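Local coordinates for pseudoperoxidase (Leishmania major, PDB 5VIA), which binds heme b within a peroxidase-family fold and, as a pseudoperoxidase, probably has little or no ordinary peroxidase activity, at residues A[152-157]-A[264-269]; A[145-150]-A[274-279]; A[190-195]-A[255-260]. All blocks are in the same frame, centred on the assembly; numbering follows the deposited sequence. Where two conformers were deposited one is given.

Interaction 1 (A[152-157]-A[264-269]). With HEM (protoporphyrin IX containing Fe), chain B.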
loop_
_atom_site.group_PDB
_atom_site.type_symbol
_atom_site.label_atom_id
_atom_site.label_comp_id
_atom_site.label_asym_id
_atom_site.label_seq_id
_atom_site.Cartn_x
_atom_site.Cartn_y
_atom_site.Cartn_z
ATOM N N CYS A 152 -1.663 -8.497 -8.781
ATOM C CA CYS A 152 -1.104 -7.142 -8.897
ATOM C C CYS A 152 -2.216 -6.107 -8.940
ATOM O O CYS A 152 -2.195 -5.112 -8.201
ATOM C CB CYS A 152 -0.282 -7.008 -10.183
ATOM S SG CYS A 152 1.266 -7.933 -10.202
ATOM N N VAL A 153 -3.188 -6.354 -9.815
ATOM C CA VAL A 153 -4.302 -5.424 -10.019
ATOM C C VAL A 153 -5.154 -5.327 -8.761
ATOM O O VAL A 153 -5.612 -4.238 -8.385
ATOM C CB VAL A 153 -5.150 -5.862 -11.223
ATOM C CG1 VAL A 153 -6.436 -5.041 -11.333
ATOM C CG2 VAL A 153 -4.322 -5.774 -12.503
ATOM N N ALA A 154 -5.336 -6.460 -8.091
ATOM C CA ALA A 154 -6.121 -6.505 -6.861
ATOM C C ALA A 154 -5.509 -5.646 -5.761
ATOM O O ALA A 154 -6.220 -5.065 -4.921
ATOM C CB ALA A 154 -6.274 -7.954 -6.387
ATOM N N LEU A 155 -4.182 -5.567 -5.753
ATOM C CA LEU A 155 -3.475 -4.870 -4.686
ATOM C C LEU A 155 -3.693 -3.370 -4.786
ATOM O O LEU A 155 -3.638 -2.659 -3.782
ATOM C CB LEU A 155 -1.985 -5.197 -4.786
ATOM C CG LEU A 155 -1.081 -5.239 -3.559
ATOM C CD1 LEU A 155 -1.757 -5.821 -2.288
ATOM C CD2 LEU A 155 0.147 -6.059 -3.948
ATOM N N LEU A 156 -3.943 -2.884 -5.998
ATOM C CA LEU A 156 -4.057 -1.432 -6.194
ATOM C C LEU A 156 -5.328 -0.821 -5.604
ATOM O O LEU A 156 -5.433 0.408 -5.491
ATOM C CB LEU A 156 -3.844 -1.054 -7.665
ATOM C CG LEU A 156 -2.372 -1.139 -8.110
ATOM C CD1 LEU A 156 -2.243 -0.919 -9.587
ATOM C CD2 LEU A 156 -1.511 -0.114 -7.374
ATOM N N ALA A 157 -6.281 -1.657 -5.187
ATOM C CA ALA A 157 -7.469 -1.141 -4.502
ATOM C C ALA A 157 -7.145 -0.539 -3.143
ATOM O O ALA A 157 -8.028 0.060 -2.513
ATOM C CB ALA A 157 -8.513 -2.207 -4.350
ATOM N N GLU A 264 -16.665 -9.866 -4.879
ATOM C CA GLU A 264 -16.287 -11.125 -4.245
ATOM C C GLU A 264 -14.970 -11.662 -4.819
ATOM O O GLU A 264 -14.076 -12.089 -4.069
ATOM C CB GLU A 264 -17.404 -12.161 -4.396
ATOM C CG GLU A 264 -17.056 -13.525 -3.814
ATOM C CD GLU A 264 -18.149 -14.557 -4.039
ATOM O OE1 GLU A 264 -19.217 -14.203 -4.590
ATOM O OE2 GLU A 264 -17.936 -15.730 -3.666
ATOM N N LEU A 265 -14.852 -11.641 -6.144
ATOM C CA LEU A 265 -13.625 -12.100 -6.791
ATOM C C LEU A 265 -12.472 -11.201 -6.380
ATOM O O LEU A 265 -11.389 -11.688 -6.053
ATOM C CB LEU A 265 -13.767 -12.093 -8.310
ATOM C CG LEU A 265 -12.468 -12.396 -9.065
ATOM C CD1 LEU A 265 -11.949 -13.794 -8.738
ATOM C CD2 LEU A 265 -12.681 -12.246 -10.554
ATOM N N TRP A 266 -12.710 -9.888 -6.379
ATOM C CA TRP A 266 -11.663 -8.959 -5.978
ATOM C C TRP A 266 -11.158 -9.242 -4.562
ATOM O O TRP A 266 -9.946 -9.255 -4.334
ATOM C CB TRP A 266 -12.090 -7.489 -6.099
ATOM C CG TRP A 266 -11.110 -6.613 -5.362
ATOM C CD1 TRP A 266 -9.867 -6.233 -5.782
ATOM C CD2 TRP A 266 -11.271 -6.068 -4.042
ATOM N NE1 TRP A 266 -9.257 -5.463 -4.813
ATOM C CE2 TRP A 266 -10.098 -5.351 -3.737
ATOM C CE3 TRP A 266 -12.305 -6.109 -3.100
ATOM C CZ2 TRP A 266 -9.924 -4.691 -2.524
ATOM C CZ3 TRP A 266 -12.137 -5.444 -1.900
ATOM C CH2 TRP A 266 -10.957 -4.744 -1.622
ATOM N N ARG A 267 -12.070 -9.466 -3.615
ATOM C CA ARG A 267 -11.652 -9.725 -2.230
ATOM C C ARG A 267 -10.730 -10.943 -2.114
ATOM O O ARG A 267 -9.760 -10.948 -1.341
ATOM C CB ARG A 267 -12.860 -9.907 -1.313
ATOM C CG ARG A 267 -13.590 -8.605 -0.985
ATOM C CD ARG A 267 -14.549 -8.779 0.188
ATOM N NE ARG A 267 -15.625 -9.718 -0.099
ATOM C CZ ARG A 267 -16.872 -9.355 -0.390
ATOM N NH1 ARG A 267 -17.196 -8.069 -0.430
ATOM N NH2 ARG A 267 -17.798 -10.273 -0.638
ATOM N N GLU A 268 -11.033 -11.978 -2.887
ATOM C CA GLU A 268 -10.219 -13.190 -2.869
ATOM C C GLU A 268 -8.804 -12.898 -3.351
ATOM O O GLU A 268 -7.820 -13.259 -2.694
ATOM C CB GLU A 268 -10.855 -14.257 -3.760
ATOM C CG GLU A 268 -10.013 -15.505 -3.893
ATOM C CD GLU A 268 -10.548 -16.445 -4.950
ATOM O OE1 GLU A 268 -11.068 -17.521 -4.573
ATOM O OE2 GLU A 268 -10.443 -16.109 -6.154
ATOM N N GLN A 269 -8.709 -12.236 -4.501
ATOM C CA GLN A 269 -7.419 -11.914 -5.109
ATOM C C GLN A 269 -6.621 -10.914 -4.261
ATOM O O GLN A 269 -5.391 -10.995 -4.169
ATOM C CB GLN A 269 -7.650 -11.382 -6.527
ATOM C CG GLN A 269 -8.296 -12.423 -7.446
ATOM C CD GLN A 269 -7.380 -13.615 -7.665
ATOM O OE1 GLN A 269 -6.173 -13.444 -7.852
ATOM N NE2 GLN A 269 -7.942 -14.830 -7.639
HETATM C CHA HEM B . -0.714 6.404 -1.486
HETATM C CHB HEM B . 1.085 5.909 -5.989
HETATM C CHC HEM B . 1.430 1.139 -5.154
HETATM C CHD HEM B . -1.044 1.574 -0.974
HETATM C C1A HEM B . -0.188 6.662 -2.729
HETATM C C2A HEM B . 0.101 7.987 -3.232
HETATM C C3A HEM B . 0.599 7.865 -4.459
HETATM C C4A HEM B . 0.640 6.445 -4.796
HETATM C CMA HEM B . 1.048 9.018 -5.376
HETATM C CAA HEM B . -0.088 9.301 -2.443
HETATM C CBA HEM B . 1.101 9.314 -1.463
HETATM C CGA HEM B . 1.115 10.531 -0.564
HETATM O O1A HEM B . 1.223 11.664 -1.093
HETATM O O2A HEM B . 1.055 10.362 0.685
HETATM C C1B HEM B . 1.370 4.571 -6.174
HETATM C C2B HEM B . 1.932 3.953 -7.352
HETATM C C3B HEM B . 2.056 2.635 -7.134
HETATM C C4B HEM B . 1.526 2.359 -5.800
HETATM C CMB HEM B . 2.350 4.711 -8.622
HETATM C CAB HEM B . 2.628 1.644 -8.178
HETATM C CBB HEM B . 3.236 0.506 -7.823
HETATM C C1C HEM B . 0.790 0.828 -3.967
HETATM C C2C HEM B . 0.615 -0.511 -3.389
HETATM C C3C HEM B . -0.073 -0.374 -2.223
HETATM C C4C HEM B . -0.349 1.043 -2.040
HETATM C CMC HEM B . 1.162 -1.813 -4.041
HETATM C CAC HEM B . -0.538 -1.392 -1.156
HETATM C CBC HEM B . -0.179 -2.684 -1.165
HETATM C C1D HEM B . -1.208 2.913 -0.721
HETATM C C2D HEM B . -1.921 3.468 0.412
HETATM C C3D HEM B . -1.822 4.979 0.251
HETATM C C4D HEM B . -1.057 5.182 -0.963
HETATM C CMD HEM B . -2.632 2.695 1.544
HETATM C CAD HEM B . -2.395 6.058 1.207
HETATM C CBD HEM B . -1.294 6.284 2.252
HETATM C CGD HEM B . -1.681 7.350 3.249
HETATM O O1D HEM B . -0.795 7.786 4.043
HETATM O O2D HEM B . -2.868 7.761 3.240
HETATM N NA HEM B . 0.145 5.738 -3.713
HETATM N NB HEM B . 1.125 3.576 -5.253
HETATM N NC HEM B . 0.183 1.752 -3.111
HETATM N ND HEM B . -0.725 3.950 -1.516
HETATM FE FE HEM B . 0.237 3.787 -3.392
#

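Interaction 2 (A[145-150]-A[274-279])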
loop_
_atom_site.group_PDB
_atom_site.type_symbol
_atom_site.label_atom_id
_atom_site.label_comp_id
_atom_site.label_asym_id
_atom_site.label_seq_id
_atom_site.Cartn_x
_atom_site.Cartn_y
_atom_site.Cartn_z
ATOM N N GLY A 145 6.717 -11.028 -4.311
ATOM C CA GLY A 145 6.403 -12.402 -3.948
ATOM C C GLY A 145 6.060 -13.299 -5.134
ATOM O O GLY A 145 5.688 -14.455 -4.948
ATOM N N GLY A 146 6.182 -12.774 -6.348
ATOM C CA GLY A 146 5.767 -13.504 -7.532
ATOM C C GLY A 146 4.257 -13.486 -7.672
ATOM O O GLY A 146 3.611 -14.539 -7.631
ATOM N N LEU A 147 3.699 -12.284 -7.822
ATOM C CA LEU A 147 2.259 -12.110 -7.973
ATOM C C LEU A 147 1.814 -12.393 -9.409
ATOM O O LEU A 147 2.563 -12.124 -10.360
ATOM C CB LEU A 147 1.868 -10.660 -7.624
ATOM C CG LEU A 147 2.272 -10.081 -6.277
ATOM C CD1 LEU A 147 1.524 -8.768 -6.055
ATOM C CD2 LEU A 147 1.925 -11.035 -5.195
ATOM N N THR A 148 0.598 -12.924 -9.565
ATOM C CA THR A 148 -0.043 -13.047 -10.877
ATOM C C THR A 148 -0.530 -11.655 -11.269
ATOM O O THR A 148 -0.555 -10.745 -10.424
ATOM C CB THR A 148 -1.287 -13.942 -10.824
ATOM O OG1 THR A 148 -2.256 -13.333 -9.948
ATOM C CG2 THR A 148 -0.940 -15.345 -10.315
ATOM N N GLU A 149 -0.955 -11.477 -12.519
ATOM C CA GLU A 149 -1.480 -10.166 -12.899
ATOM C C GLU A 149 -2.766 -9.830 -12.135
ATOM O O GLU A 149 -2.993 -8.677 -11.757
ATOM C CB GLU A 149 -1.660 -10.010 -14.421
ATOM C CG GLU A 149 -2.054 -8.558 -14.767
ATOM C CD GLU A 149 -1.954 -8.205 -16.234
ATOM O OE1 GLU A 149 -2.488 -8.958 -17.075
ATOM O OE2 GLU A 149 -1.349 -7.152 -16.548
ATOM N N ALA A 150 -3.589 -10.840 -11.874
ATOM C CA ALA A 150 -4.802 -10.650 -11.075
ATOM C C ALA A 150 -4.480 -10.108 -9.678
ATOM O O ALA A 150 -5.153 -9.196 -9.183
ATOM C CB ALA A 150 -5.573 -11.958 -10.974
ATOM N N PHE A 274 -2.083 -9.653 -0.926
ATOM C CA PHE A 274 -1.548 -8.926 0.225
ATOM C C PHE A 274 -0.709 -9.862 1.077
ATOM O O PHE A 274 0.367 -9.501 1.549
ATOM C CB PHE A 274 -2.669 -8.275 1.046
ATOM C CG PHE A 274 -2.197 -7.129 1.894
ATOM C CD1 PHE A 274 -1.639 -7.360 3.141
ATOM C CD2 PHE A 274 -2.299 -5.820 1.442
ATOM C CE1 PHE A 274 -1.193 -6.302 3.938
ATOM C CE2 PHE A 274 -1.847 -4.750 2.242
ATOM C CZ PHE A 274 -1.293 -5.005 3.481
ATOM N N THR A 275 -1.191 -11.086 1.258
ATOM C CA THR A 275 -0.409 -12.089 1.963
ATOM C C THR A 275 0.948 -12.373 1.292
ATOM O O THR A 275 1.978 -12.406 1.975
ATOM C CB THR A 275 -1.231 -13.386 2.156
ATOM O OG1 THR A 275 -2.210 -13.159 3.177
ATOM C CG2 THR A 275 -0.332 -14.553 2.575
ATOM N N LYS A 276 0.972 -12.588 -0.023
ATOM C CA LYS A 276 2.245 -12.788 -0.727
ATOM C C LYS A 276 3.172 -11.593 -0.517
ATOM O O LYS A 276 4.374 -11.749 -0.293
ATOM C CB LYS A 276 2.026 -12.969 -2.230
ATOM C CG LYS A 276 1.506 -14.334 -2.695
ATOM C CD LYS A 276 1.599 -14.394 -4.235
ATOM C CE LYS A 276 1.212 -15.745 -4.851
ATOM N NZ LYS A 276 1.184 -15.671 -6.366
ATOM N N MET A 277 2.612 -10.394 -0.601
ATOM C CA MET A 277 3.423 -9.197 -0.417
ATOM C C MET A 277 4.086 -9.155 0.952
ATOM O O MET A 277 5.279 -8.892 1.054
ATOM C CB MET A 277 2.582 -7.931 -0.619
ATOM C CG MET A 277 3.416 -6.665 -0.502
ATOM S SD MET A 277 2.439 -5.167 -0.710
ATOM C CE MET A 277 1.414 -5.245 0.761
ATOM N N ILE A 278 3.323 -9.413 2.013
ATOM C CA ILE A 278 3.879 -9.273 3.354
ATOM C C ILE A 278 4.749 -10.463 3.752
ATOM O O ILE A 278 5.420 -10.411 4.777
ATOM C CB ILE A 278 2.800 -9.015 4.426
ATOM C CG1 ILE A 278 1.779 -10.158 4.468
ATOM C CG2 ILE A 278 2.111 -7.666 4.162
ATOM C CD1 ILE A 278 0.788 -10.049 5.612
ATOM N N GLU A 279 4.733 -11.525 2.943
ATOM C CA GLU A 279 5.620 -12.671 3.175
ATOM C C GLU A 279 6.805 -12.660 2.223
ATOM O O GLU A 279 7.775 -13.401 2.425
ATOM C CB GLU A 279 4.861 -14.002 3.033
ATOM C CG GLU A 279 3.736 -14.194 4.053
ATOM C CD GLU A 279 3.116 -15.587 4.009
ATOM O OE1 GLU A 279 3.414 -16.369 3.069
ATOM O OE2 GLU A 279 2.326 -15.899 4.921
#

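Interaction 3 (A[190-195]-A[255-260])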
loop_
_atom_site.group_PDB
_atom_site.type_symbol
_atom_site.label_atom_id
_atom_site.label_comp_id
_atom_site.label_asym_id
_atom_site.label_seq_id
_atom_site.Cartn_x
_atom_site.Cartn_y
_atom_site.Cartn_z
ATOM N N PHE A 190 -14.054 3.785 -10.105
ATOM C CA PHE A 190 -13.684 5.193 -10.233
ATOM C C PHE A 190 -12.819 5.437 -11.471
ATOM O O PHE A 190 -13.101 6.348 -12.260
ATOM C CB PHE A 190 -12.960 5.674 -8.975
ATOM C CG PHE A 190 -12.688 7.152 -8.962
ATOM C CD1 PHE A 190 -13.623 8.039 -8.438
ATOM C CD2 PHE A 190 -11.505 7.657 -9.487
ATOM C CE1 PHE A 190 -13.375 9.393 -8.429
ATOM C CE2 PHE A 190 -11.256 9.011 -9.486
ATOM C CZ PHE A 190 -12.184 9.876 -8.953
ATOM N N LEU A 191 -11.772 4.622 -11.634
ATOM C CA LEU A 191 -10.881 4.734 -12.792
ATOM C C LEU A 191 -11.647 4.638 -14.108
ATOM O O LEU A 191 -11.489 5.491 -14.987
ATOM C CB LEU A 191 -9.780 3.664 -12.758
ATOM C CG LEU A 191 -8.682 3.796 -11.699
ATOM C CD1 LEU A 191 -7.530 2.858 -12.012
ATOM C CD2 LEU A 191 -8.174 5.209 -11.573
ATOM N N LEU A 192 -12.479 3.605 -14.232
ATOM C CA LEU A 192 -13.262 3.377 -15.447
ATOM C C LEU A 192 -14.211 4.541 -15.723
ATOM O O LEU A 192 -14.404 4.930 -16.878
ATOM C CB LEU A 192 -14.052 2.064 -15.347
ATOM C CG LEU A 192 -13.240 0.757 -15.286
ATOM C CD1 LEU A 192 -14.135 -0.452 -15.005
ATOM C CD2 LEU A 192 -12.447 0.532 -16.570
ATOM N N GLU A 193 -14.800 5.103 -14.672
ATOM C CA GLU A 193 -15.769 6.181 -14.864
ATOM C C GLU A 193 -15.102 7.464 -15.348
ATOM O O GLU A 193 -15.641 8.166 -16.199
ATOM C CB GLU A 193 -16.571 6.443 -13.584
ATOM C CG GLU A 193 -17.506 7.653 -13.685
ATOM C CD GLU A 193 -18.540 7.693 -12.577
ATOM O OE1 GLU A 193 -18.913 6.609 -12.084
ATOM O OE2 GLU A 193 -18.992 8.804 -12.203
ATOM N N HIS A 194 -13.917 7.755 -14.825
ATOM C CA HIS A 194 -13.280 9.042 -15.084
ATOM C C HIS A 194 -12.068 8.968 -16.001
ATOM O O HIS A 194 -11.402 9.983 -16.225
ATOM C CB HIS A 194 -12.896 9.702 -13.757
ATOM C CG HIS A 194 -14.069 9.944 -12.858
ATOM N ND1 HIS A 194 -14.311 9.191 -11.730
ATOM C CD2 HIS A 194 -15.086 10.834 -12.947
ATOM C CE1 HIS A 194 -15.419 9.620 -11.149
ATOM N NE2 HIS A 194 -15.909 10.614 -11.865
ATOM N N GLU A 195 -11.803 7.778 -16.539
ATOM C CA GLU A 195 -10.626 7.526 -17.372
ATOM C C GLU A 195 -10.331 8.626 -18.389
ATOM O O GLU A 195 -9.199 9.100 -18.477
ATOM C CB GLU A 195 -10.769 6.192 -18.111
ATOM C CG GLU A 195 -9.504 5.781 -18.850
ATOM C CD GLU A 195 -9.702 4.564 -19.731
ATOM O OE1 GLU A 195 -10.835 4.028 -19.767
ATOM O OE2 GLU A 195 -8.725 4.158 -20.396
ATOM N N LEU A 255 -9.125 -7.075 -15.996
ATOM C CA LEU A 255 -9.112 -7.316 -14.555
ATOM C C LEU A 255 -9.739 -6.135 -13.794
ATOM O O LEU A 255 -10.464 -6.332 -12.811
ATOM C CB LEU A 255 -7.689 -7.601 -14.061
ATOM C CG LEU A 255 -7.122 -8.967 -14.505
ATOM C CD1 LEU A 255 -5.603 -9.052 -14.373
ATOM C CD2 LEU A 255 -7.751 -10.041 -13.667
ATOM N N VAL A 256 -9.473 -4.914 -14.253
ATOM C CA VAL A 256 -10.075 -3.729 -13.635
ATOM C C VAL A 256 -11.596 -3.746 -13.839
ATOM O O VAL A 256 -12.362 -3.526 -12.899
ATOM C CB VAL A 256 -9.468 -2.436 -14.197
ATOM C CG1 VAL A 256 -10.324 -1.219 -13.800
ATOM C CG2 VAL A 256 -8.051 -2.277 -13.688
ATOM N N VAL A 257 -12.025 -4.039 -15.063
ATOM C CA VAL A 257 -13.444 -4.155 -15.383
ATOM C C VAL A 257 -14.120 -5.247 -14.542
ATOM O O VAL A 257 -15.216 -5.052 -14.001
ATOM C CB VAL A 257 -13.646 -4.454 -16.885
ATOM C CG1 VAL A 257 -15.009 -5.085 -17.145
ATOM C CG2 VAL A 257 -13.484 -3.184 -17.701
ATOM N N ARG A 258 -13.453 -6.389 -14.438
ATOM C CA ARG A 258 -13.959 -7.520 -13.672
ATOM C C ARG A 258 -14.105 -7.223 -12.172
ATOM O O ARG A 258 -15.107 -7.609 -11.564
ATOM C CB ARG A 258 -13.032 -8.714 -13.888
ATOM C CG ARG A 258 -13.414 -9.976 -13.175
ATOM C CD ARG A 258 -12.845 -11.177 -13.926
ATOM N NE ARG A 258 -13.749 -11.591 -14.994
ATOM C CZ ARG A 258 -14.674 -12.536 -14.860
ATOM N NH1 ARG A 258 -14.808 -13.181 -13.705
ATOM N NH2 ARG A 258 -15.462 -12.838 -15.883
ATOM N N TYR A 259 -13.114 -6.545 -11.591
ATOM C CA TYR A 259 -13.109 -6.230 -10.162
ATOM C C TYR A 259 -14.133 -5.146 -9.857
ATOM O O TYR A 259 -14.671 -5.084 -8.755
ATOM C CB TYR A 259 -11.716 -5.777 -9.703
ATOM C CG TYR A 259 -10.652 -6.879 -9.661
ATOM C CD1 TYR A 259 -11.002 -8.224 -9.669
ATOM C CD2 TYR A 259 -9.301 -6.559 -9.600
ATOM C CE1 TYR A 259 -10.027 -9.224 -9.617
ATOM C CE2 TYR A 259 -8.316 -7.554 -9.546
ATOM C CZ TYR A 259 -8.690 -8.878 -9.557
ATOM O OH TYR A 259 -7.717 -9.864 -9.509
ATOM N N ALA A 260 -14.396 -4.293 -10.839
ATOM C CA ALA A 260 -15.380 -3.223 -10.683
ATOM C C ALA A 260 -16.784 -3.797 -10.538
ATOM O O ALA A 260 -17.650 -3.202 -9.879
ATOM C CB ALA A 260 -15.322 -2.272 -11.876
#

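Interaction 1 (A[152-157]-A[264-269])
Ala154 meets helix 263-279 with both its methyl and its carbonyl. Its CB lies 3.7 Å from CB of Gln269, and a methyl is small enough for the two backbones to draw close here. Its O takes a hydrogen bond from Trp266 NE1 at 3.1 Å, fairly straight (155° at the hydrogen) and in the carbonyl plane on a lone pair. This oxygen also accepts a weak bond from Ala157 N, and the indole adds a second donor to a buried acceptor. Leu155 points the other way, its CG 3.6 Å from the heme vinyl atom CBC. Leu156 likewise sends CD2 to the porphyrin edge at CHC. The short helix thus stands between heme and Trp266, in the part of the peroxidase fold that leads into the axial histidine, His159. Beyond it Ala157 returns to the tryptophan, its CB 3.4 Å from Trp266 CZ2 in an oblique approach to the ring. The indole gets to both alanines because chi1 (166°) sets Trp266 CG opposite the backbone N. Its ring also meets those of Tyr188, Tyr259 and Phe270, an aromatic setting that suits a large apolar group with one N-H to spend.

Interaction 2 (A[145-150]-A[274-279])
Leu147 and Lys276 run past each other in opposite directions, and their apolar parts make the tight half of this contact. CD2 of Leu147 lies 3.5 Å from Lys276 CB and 3.5 Å from Lys276 CD, nestling against the flank of the lysine chain. Leucine suits this place because its other surfaces face Cys152 and Leu155 of helix 149-155, in the interior. Met277, the next residue on helix 263-279, turns inward as well and touches the heme. Toward solvent the contact is looser. With CG anti to its carbonyl carbon (chi1 -77°) and an extended chain beyond, Lys276 reaches over the exposed turn at Gly145 and Gly146. Both glycines have positive phi, and Gly145, with no side chain, lets its CA come within 5.3 Å of Lys276 CA. NZ donates to Gly146 O at 3.0 Å, 28° out of the carbonyl plane; Lys276 was modelled in two conformers and the bond is described for one, so it is less certain. The same ammonium forms a salt bridge with Glu151 OE1. That carboxylate accepts the N-H of Thr148, the N-cap residue, whose side chain caps a backbone N of helix 149-155 in return: a capping box. The lysine therefore probably helps to hold the box's glutamate in place, combining apolar packing by its methylenes with electrostatic pairing at its tip.

Interaction 3 (A[190-195]-A[255-260])
Leu192 is the bump of this contact, and the hollow that takes it lies on helix 250-261 between Val256, Val257 and Ala260. The hollow is well shaped for a branched tip: Val256 and Ala260 are one helical turn apart, Val257 sits beside them, and the small Ala260 gives the recess its depth. CD1 of Leu192 goes in farthest, lying 3.8 Å from Ala260 CB and 3.8 Å from Val257 CA, so it meets the backbone itself. Its CG and CD2 lie against Val256, with CG 3.8 Å from Val256 CG1, the two side chains sliding past each other. Val257 instead crosses the leucine at about a right angle and touches CD1 with its CG2. A chi1 of -66° places Leu192 CG anti to its carbonyl carbon and aims the branch across the gap. The helix axes come no closer than 10.2 Å and cross steeply (-113°), and on the 190-195 side Leu192 makes every contact within 4.5 Å. Farther out, Glu195 forms a salt bridge with Arg253. Nearby, Phe190 packs on Val222 and Val224 of strand 219-224, while Tyr259 of the other helix fits against helices 149-155 and 263-279.

From the N terminus, the chain passes through 145-150 and 152-157, the lead-in to a short helix and then the helix itself with the turn beyond. It then goes past the axial histidine to 190-195, and through the three-stranded sheet before returning by 255-260, 264-269 and 274-279. Partners return in reverse order: interaction 3 closes the innermost loop, interaction 1 encloses it, and interaction 2 encloses both, with no crossing. Interaction 2 ties the loop before helix 149-155, and interaction 1 that helix and the turn after it, to successive parts of helix 263-279; interaction 3 joins helix 186-194 to helix 250-261. Tyr259 links interactions 2 and 3, its OH 2.7 Å from Ala150 O in a hydrogen bond.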